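Local atomic coordinates of phenylalanine hydroxylase (Colwellia psychrerythraea, PDB entry 2V27), a protein that probably hydroxylates L-phenylalanine to L-tyrosine with molecular oxygen and tetrahydrobiopterin at a non-haem iron centre, as a cold-active enzyme. Residues D41-D45 with E46-G50; F92-S96 with E97-P101; G126-P129 with L130-N133. All coordinates share one frame; numbering follows the deposited sequence.

Contact 1: residues D41-D45 with E46-G50; sequences DKACD and EYHEG
Cys44 and Tyr47 meet at the start of helix 45-54, where Cys44 is the N-cap residue and its side chain accepts a capping bond from a backbone N-H of the first turn. Cys44 SG sits between its own backbone N and carbonyl carbon (chi1 65°), which turns it back over the helix start, and Tyr47 N reaches it at 3.6 Å, a long and weak bond. The methylene of Tyr47 packs against the same sulfur, CB lying 3.8 Å from Cys44 SG. Glu46 bends at chi2 and brings its carboxylate round to Cys44 as well, with OE1 3.3 Å from SG, while its other oxygen, OE2, is held by the backbone N of Val230. Tyr47 leaves the helix on another course. The Tyr47 ring passes Ala43, whose CB comes obliquely to CD2 at 3.6 Å, and runs on to place OH against the carbonyl of Phe125, in the helix that carries two of the iron ligands. Leu185 touches both Ala43 and Tyr47, which are buried. The imidazole of His48 folds back along the incoming loop: Ala43 O lies at the ring edge, 3.3 Å from CD2, and Ala43 CB is 3.7 Å from NE2, which also makes a weak hydrogen bond to Ile39 O. Regular helix bonding follows at once. Glu49 N binds Asp45 O at 2.9 Å, and His48 N meets Cys44 O in the carbonyl plane at 3.2 Å, with an N-H...O angle of 162°.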
loop_
_atom_site.group_PDB
_atom_site.type_symbol
_atom_site.label_atom_id
_atom_site.label_comp_id
_atom_site.label_asym_id
_atom_site.label_seq_id
_atom_site.Cartn_x
_atom_site.Cartn_y
_atom_site.Cartn_z
ATOM N N ASP B 41 -2.554 26.589 -3.443
ATOM C CA ASP B 41 -3.887 26.624 -4.115
ATOM C C ASP B 41 -4.616 25.240 -4.006
ATOM O O ASP B 41 -5.404 24.804 -4.875
ATOM C CB ASP B 41 -3.698 26.954 -5.611
ATOM C CG ASP B 41 -3.494 28.448 -5.867
ATOM O OD1 ASP B 41 -2.599 29.062 -5.224
ATOM O OD2 ASP B 41 -4.220 28.993 -6.720
ATOM N N LYS B 42 -4.297 24.533 -2.922
ATOM C CA LYS B 42 -4.741 23.142 -2.748
ATOM C C LYS B 42 -5.489 23.019 -1.440
ATOM O O LYS B 42 -6.561 22.428 -1.420
ATOM C CB LYS B 42 -3.561 22.166 -2.822
ATOM C CG LYS B 42 -2.888 22.225 -4.247
ATOM C CD LYS B 42 -1.800 21.169 -4.432
ATOM C CE LYS B 42 -0.918 21.387 -5.729
ATOM N NZ LYS B 42 0.553 21.478 -5.294
ATOM N N ALA B 43 -4.922 23.562 -0.352
ATOM C CA ALA B 43 -5.653 23.576 0.912
ATOM C C ALA B 43 -6.872 24.492 0.724
ATOM O O ALA B 43 -6.808 25.528 0.019
ATOM C CB ALA B 43 -4.782 24.078 2.032
ATOM N N CYS B 44 -8.003 24.105 1.298
ATOM C CA CYS B 44 -9.232 24.922 1.183
ATOM C C CYS B 44 -9.072 26.301 1.833
ATOM O O CYS B 44 -8.268 26.484 2.769
ATOM C CB CYS B 44 -10.410 24.192 1.800
ATOM S SG CYS B 44 -10.316 23.902 3.651
ATOM N N ASP B 45 -9.890 27.250 1.383
ATOM C CA ASP B 45 -9.894 28.580 1.946
ATOM C C ASP B 45 -10.059 28.601 3.472
ATOM O O ASP B 45 -9.461 29.440 4.173
ATOM C CB ASP B 45 -11.025 29.390 1.316
ATOM C CG ASP B 45 -10.805 29.683 -0.137
ATOM O OD1 ASP B 45 -9.736 29.401 -0.683
ATOM O OD2 ASP B 45 -11.777 30.214 -0.737
ATOM N N GLU B 46 -10.880 27.680 3.997
ATOM C CA GLU B 46 -11.156 27.660 5.441
ATOM C C GLU B 46 -9.871 27.387 6.234
ATOM O O GLU B 46 -9.669 27.897 7.327
ATOM C CB GLU B 46 -12.230 26.613 5.779
ATOM C CG GLU B 46 -13.611 26.867 5.105
ATOM C CD GLU B 46 -13.808 26.177 3.741
ATOM O OE1 GLU B 46 -12.819 25.989 2.994
ATOM O OE2 GLU B 46 -14.970 25.763 3.525
ATOM N N TYR B 47 -9.026 26.528 5.662
ATOM C CA TYR B 47 -7.750 26.171 6.245
ATOM C C TYR B 47 -6.800 27.393 6.206
ATOM O O TYR B 47 -6.179 27.714 7.230
ATOM C CB TYR B 47 -7.140 24.941 5.525
ATOM C CG TYR B 47 -5.754 24.619 6.024
ATOM C CD1 TYR B 47 -5.580 23.747 7.124
ATOM C CD2 TYR B 47 -4.626 25.203 5.451
ATOM C CE1 TYR B 47 -4.301 23.429 7.586
ATOM C CE2 TYR B 47 -3.340 24.921 5.928
ATOM C CZ TYR B 47 -3.187 24.048 6.986
ATOM O OH TYR B 47 -1.934 23.806 7.468
ATOM N N HIS B 48 -6.691 28.082 5.053
ATOM C CA HIS B 48 -5.862 29.262 4.968
ATOM C C HIS B 48 -6.318 30.354 5.956
ATOM O O HIS B 48 -5.467 30.968 6.617
ATOM C CB HIS B 48 -5.868 29.788 3.557
ATOM C CG HIS B 48 -5.058 28.953 2.616
ATOM N ND1 HIS B 48 -3.679 28.955 2.623
ATOM C CD2 HIS B 48 -5.429 28.091 1.635
ATOM C CE1 HIS B 48 -3.237 28.142 1.678
ATOM N NE2 HIS B 48 -4.277 27.625 1.046
ATOM N N GLU B 49 -7.628 30.529 6.108
ATOM C CA GLU B 49 -8.147 31.451 7.122
ATOM C C GLU B 49 -7.640 31.054 8.530
ATOM O O GLU B 49 -7.148 31.911 9.316
ATOM C CB GLU B 49 -9.669 31.461 7.126
ATOM C CG GLU B 49 -10.177 32.439 8.257
ATOM C CD GLU B 49 -11.674 32.533 8.339
ATOM O OE1 GLU B 49 -12.363 31.576 7.879
ATOM O OE2 GLU B 49 -12.164 33.590 8.827
ATOM N N GLY B 50 -7.665 29.748 8.828
ATOM C CA GLY B 50 -7.190 29.247 10.109
ATOM C C GLY B 50 -5.707 29.461 10.302
ATOM O O GLY B 50 -5.265 29.797 11.419
#

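Contact 2: residues F92-S96 with E97-P101; sequences FRLLS and EKKFP. With SO4 (sulfate ion), chain F.
The guanidinium of Arg93 has Leu94 CD2 over one face, offset toward the rim, and anions at its edge, where Glu97 OE1 and a sulfate oxygen both approach near the plane. Arg93 NH1 gives a 2.9 Å bond to Glu97 OE1; the carboxylate stands steeply to the guanidinium, the planes 74° apart, and the nitrogen comes from above the carboxylate plane. Lys99 NZ reaches Glu97 OE1 from the opposite face, also at 2.9 Å, making a three-residue salt-bridge network. The sulfate, probably from the crystallisation liquor, bridges the two cations, taking Arg93 NH1 on O1 and Lys99 NZ on O3 (2.8 Å). Glu90 forms a further salt bridge with Arg93 NH2, and Tyr80 OH also binds the sulfate. Next to this network in the chain, a Schellman motif ends helix 88-96 and turns the chain into strand 99-103: Lys99 N bonds Leu94 O and Lys98 N bonds Leu95 O, with Lys98 as the C-prime residue at a positive phi of 59°. Ser96 OG turns back to Arg93 O at 2.7 Å. On the inner side Leu94 CD1 lies obliquely against Pro101 CG at 3.8 Å.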
loop_
_atom_site.group_PDB
_atom_site.type_symbol
_atom_site.label_atom_id
_atom_site.label_comp_id
_atom_site.label_asym_id
_atom_site.label_seq_id
_atom_site.Cartn_x
_atom_site.Cartn_y
_atom_site.Cartn_z
ATOM N N PHE B 92 -12.052 9.777 22.474
ATOM C CA PHE B 92 -13.421 10.292 22.418
ATOM C C PHE B 92 -13.707 11.281 23.582
ATOM O O PHE B 92 -14.276 12.357 23.391
ATOM C CB PHE B 92 -14.485 9.178 22.386
ATOM C CG PHE B 92 -14.477 8.405 21.106
ATOM C CD1 PHE B 92 -14.074 7.090 21.090
ATOM C CD2 PHE B 92 -14.934 8.988 19.942
ATOM C CE1 PHE B 92 -14.073 6.357 19.883
ATOM C CE2 PHE B 92 -14.951 8.244 18.711
ATOM C CZ PHE B 92 -14.504 6.960 18.717
ATOM N N ARG B 93 -13.317 10.892 24.791
ATOM C CA ARG B 93 -13.538 11.767 25.950
ATOM C C ARG B 93 -12.862 13.124 25.747
ATOM O O ARG B 93 -13.513 14.206 25.947
ATOM C CB ARG B 93 -12.995 11.082 27.202
ATOM C CG ARG B 93 -13.392 11.781 28.519
ATOM C CD ARG B 93 -12.344 12.819 28.957
ATOM N NE ARG B 93 -11.083 12.240 29.414
ATOM C CZ ARG B 93 -10.121 12.955 29.986
ATOM N NH1 ARG B 93 -10.328 14.249 30.172
ATOM N NH2 ARG B 93 -8.979 12.392 30.393
ATOM N N LEU B 94 -11.590 13.107 25.338
ATOM C CA LEU B 94 -10.902 14.404 25.086
ATOM C C LEU B 94 -11.604 15.252 24.034
ATOM O O LEU B 94 -11.877 16.438 24.285
ATOM C CB LEU B 94 -9.411 14.236 24.818
ATOM C CG LEU B 94 -8.686 13.606 26.031
ATOM C CD1 LEU B 94 -7.326 13.110 25.495
ATOM C CD2 LEU B 94 -8.484 14.656 27.167
ATOM N N LEU B 95 -11.903 14.682 22.873
ATOM C CA LEU B 95 -12.619 15.492 21.859
ATOM C C LEU B 95 -13.956 16.008 22.376
ATOM O O LEU B 95 -14.362 17.147 22.050
ATOM C CB LEU B 95 -12.831 14.761 20.529
ATOM C CG LEU B 95 -11.727 14.946 19.492
ATOM C CD1 LEU B 95 -10.404 14.341 19.949
ATOM C CD2 LEU B 95 -12.247 14.320 18.160
ATOM N N SER B 96 -14.661 15.185 23.161
ATOM C CA SER B 96 -15.967 15.614 23.675
ATOM C C SER B 96 -15.841 16.809 24.603
ATOM O O SER B 96 -16.832 17.513 24.813
ATOM C CB SER B 96 -16.737 14.498 24.398
ATOM O OG SER B 96 -16.187 14.234 25.670
ATOM N N GLU B 97 -14.639 16.987 25.155
ATOM C CA GLU B 97 -14.303 18.108 26.040
ATOM C C GLU B 97 -13.551 19.227 25.305
ATOM O O GLU B 97 -13.014 20.146 25.936
ATOM C CB GLU B 97 -13.507 17.622 27.238
ATOM C CG GLU B 97 -14.272 16.669 28.166
ATOM C CD GLU B 97 -13.445 16.174 29.374
ATOM O OE1 GLU B 97 -12.203 16.314 29.394
ATOM O OE2 GLU B 97 -14.079 15.639 30.293
ATOM N N LYS B 98 -13.511 19.170 23.961
ATOM C CA LYS B 98 -12.824 20.201 23.142
ATOM C C LYS B 98 -11.332 20.292 23.507
ATOM O O LYS B 98 -10.708 21.365 23.491
ATOM C CB LYS B 98 -13.549 21.573 23.143
ATOM C CG LYS B 98 -15.044 21.427 22.911
ATOM C CD LYS B 98 -15.892 22.652 23.233
ATOM C CE LYS B 98 -15.505 23.823 22.411
ATOM N NZ LYS B 98 -16.431 25.047 22.647
ATOM N N LYS B 99 -10.757 19.108 23.736
ATOM C CA LYS B 99 -9.337 18.922 23.947
ATOM C C LYS B 99 -8.792 18.030 22.818
ATOM O O LYS B 99 -9.189 16.868 22.676
ATOM C CB LYS B 99 -9.116 18.266 25.311
ATOM C CG LYS B 99 -9.498 19.194 26.485
ATOM C CD LYS B 99 -9.731 18.374 27.743
ATOM C CE LYS B 99 -10.316 19.339 28.840
ATOM N NZ LYS B 99 -10.645 18.598 30.112
ATOM N N PHE B 100 -7.926 18.606 21.994
ATOM C CA PHE B 100 -7.354 17.852 20.862
ATOM C C PHE B 100 -5.997 17.258 21.240
ATOM O O PHE B 100 -5.062 17.990 21.493
ATOM C CB PHE B 100 -7.206 18.760 19.641
ATOM C CG PHE B 100 -7.056 17.985 18.336
ATOM C CD1 PHE B 100 -8.137 17.303 17.824
ATOM C CD2 PHE B 100 -5.829 17.889 17.696
ATOM C CE1 PHE B 100 -8.041 16.530 16.622
ATOM C CE2 PHE B 100 -5.703 17.106 16.496
ATOM C CZ PHE B 100 -6.820 16.431 15.987
ATOM N N PRO B 101 -5.896 15.928 21.277
ATOM C CA PRO B 101 -4.669 15.328 21.771
ATOM C C PRO B 101 -3.486 15.560 20.795
ATOM O O PRO B 101 -3.648 15.384 19.580
ATOM C CB PRO B 101 -5.012 13.827 21.873
ATOM C CG PRO B 101 -6.550 13.723 21.786
ATOM C CD PRO B 101 -6.924 14.920 20.920
HETATM S S SO4 F . -8.209 16.531 32.072
HETATM O O1 SO4 F . -7.881 15.313 31.262
HETATM O O2 SO4 F . -7.159 16.598 33.112
HETATM O O3 SO4 F . -8.225 17.755 31.265
HETATM O O4 SO4 F . -9.571 16.308 32.665
#

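Contact 3: residues G126-P129 with L130-N133; sequences GHCP and LLTN. With FE (Fe (III) ion), chain E.
One ligand of the iron site comes from the last part of helix 120-131, where His127 binds the metal and its carbonyl takes the N-H groups of Leu130 and Leu131. His127 NE2 lies 2.2 Å from the iron, which His122, Glu167 and waters also bind. With CG anti to the carbonyl carbon (chi1 -65°), the imidazole swings clear of the following turn toward the metal, and the rings of His122 and Phe100 meet it. His127 and His122 belong to one helix and Glu167 comes from another, the two-histidine, one-carboxylate facial triad of the biopterin-dependent hydroxylases. Behind the ligand the helix kinks at Pro129, which has no N-H to give to the turn before. Leu131 N bonds His127 O in the carbonyl plane at 3.3 Å, while the shorter contact of Leu130 N with the same oxygen, 3.0 Å, is bent and weak. Thr132 closes the turn with its side chain: OG1, placed between its own N and carbonyl carbon (chi1 70°), donates to Pro129 O at 2.8 Å, tilted 17° from the carbonyl plane. A valine at Thr132 would probably leave Pro129 O with only the weak bond from Thr132 N among these turn contacts, making the helix end less firmly tied. Leu131 CD1 lies 4.4 Å from Cys128 SG, and Leu131 CB comes within 3.6 Å of Cys128 O.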
loop_
_atom_site.group_PDB
_atom_site.type_symbol
_atom_site.label_atom_id
_atom_site.label_comp_id
_atom_site.label_asym_id
_atom_site.label_seq_id
_atom_site.Cartn_x
_atom_site.Cartn_y
_atom_site.Cartn_z
ATOM N N GLY B 126 -1.409 20.163 10.386
ATOM C CA GLY B 126 -2.503 19.515 9.657
ATOM C C GLY B 126 -3.922 19.800 10.162
ATOM O O GLY B 126 -4.854 19.920 9.340
ATOM N N HIS B 127 -4.113 19.774 11.506
ATOM C CA HIS B 127 -5.468 19.884 12.098
ATOM C C HIS B 127 -5.790 21.218 12.782
ATOM O O HIS B 127 -6.885 21.771 12.662
ATOM C CB HIS B 127 -5.737 18.740 13.083
ATOM C CG HIS B 127 -5.779 17.376 12.441
ATOM N ND1 HIS B 127 -6.587 17.058 11.357
ATOM C CD2 HIS B 127 -5.074 16.257 12.723
ATOM C CE1 HIS B 127 -6.385 15.792 11.022
ATOM N NE2 HIS B 127 -5.467 15.288 11.818
ATOM N N CYS B 128 -4.814 21.770 13.497
ATOM C CA CYS B 128 -5.139 22.905 14.358
ATOM C C CYS B 128 -5.668 24.146 13.577
ATOM O O CYS B 128 -6.548 24.852 14.081
ATOM C CB CYS B 128 -3.944 23.243 15.253
ATOM S SG CYS B 128 -3.820 22.076 16.607
ATOM N N PRO B 129 -5.169 24.426 12.361
ATOM C CA PRO B 129 -5.776 25.599 11.716
ATOM C C PRO B 129 -7.305 25.470 11.493
ATOM O O PRO B 129 -8.049 26.472 11.594
ATOM C CB PRO B 129 -5.045 25.695 10.362
ATOM C CG PRO B 129 -3.721 25.019 10.616
ATOM C CD PRO B 129 -4.066 23.851 11.547
ATOM N N LEU B 130 -7.787 24.260 11.218
ATOM C CA LEU B 130 -9.218 24.082 11.074
ATOM C C LEU B 130 -10.008 24.042 12.386
ATOM O O LEU B 130 -11.232 24.258 12.380
ATOM C CB LEU B 130 -9.496 22.872 10.159
ATOM C CG LEU B 130 -9.283 23.261 8.695
ATOM C CD1 LEU B 130 -9.137 21.937 7.886
ATOM C CD2 LEU B 130 -10.414 24.083 8.154
ATOM N N LEU B 131 -9.298 23.807 13.511
ATOM C CA LEU B 131 -9.968 23.871 14.796
ATOM C C LEU B 131 -10.309 25.307 15.217
ATOM O O LEU B 131 -11.066 25.525 16.193
ATOM C CB LEU B 131 -9.173 23.151 15.903
ATOM C CG LEU B 131 -9.109 21.611 15.806
ATOM C CD1 LEU B 131 -8.055 21.031 16.794
ATOM C CD2 LEU B 131 -10.477 20.990 16.075
ATOM N N THR B 132 -9.806 26.300 14.450
ATOM C CA THR B 132 -10.266 27.692 14.652
ATOM C C THR B 132 -11.582 27.976 13.897
ATOM O O THR B 132 -12.185 29.053 14.055
ATOM C CB THR B 132 -9.224 28.759 14.173
ATOM O OG1 THR B 132 -9.148 28.733 12.724
ATOM C CG2 THR B 132 -7.903 28.573 14.768
ATOM N N ASN B 133 -11.991 27.033 13.021
ATOM C CA ASN B 133 -13.194 27.168 12.217
ATOM C C ASN B 133 -14.359 26.540 12.994
ATOM O O ASN B 133 -14.280 25.381 13.456
ATOM C CB ASN B 133 -12.966 26.467 10.863
ATOM C CG ASN B 133 -14.203 26.448 9.944
ATOM O OD1 ASN B 133 -14.266 27.200 8.941
ATOM N ND2 ASN B 133 -15.162 25.583 10.237
HETATM FE FE FE E . -4.598 13.327 12.001
HETATM O O HOH W 1 -3.838 11.249 12.441
HETATM O O HOH W 2 -4.502 13.370 14.093
#

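Overall arrangement
Along the chain the contacts come in series: the start of helix 45-54 (contact 1), the turn from helix 88-96 into strand 99-103 (contact 2), and the end of helix 120-131 (contact 3). Contact 3 joins the other two, its centre about 10 Å from that of contact 1 and about 14 Å from that of contact 2, whereas contacts 1 and 2 do not touch, with centres about 24 Å apart. Tyr47 packs on Pro129 and Gly50 on Thr132, in the turn after the iron ligand; from contact 2, Phe100 reaches Leu131 and that ligand, His127, directly. Helix 45-54 and strand 99-103, of a two-stranded parallel sheet, thus both pack on the helix bearing His122 and His127.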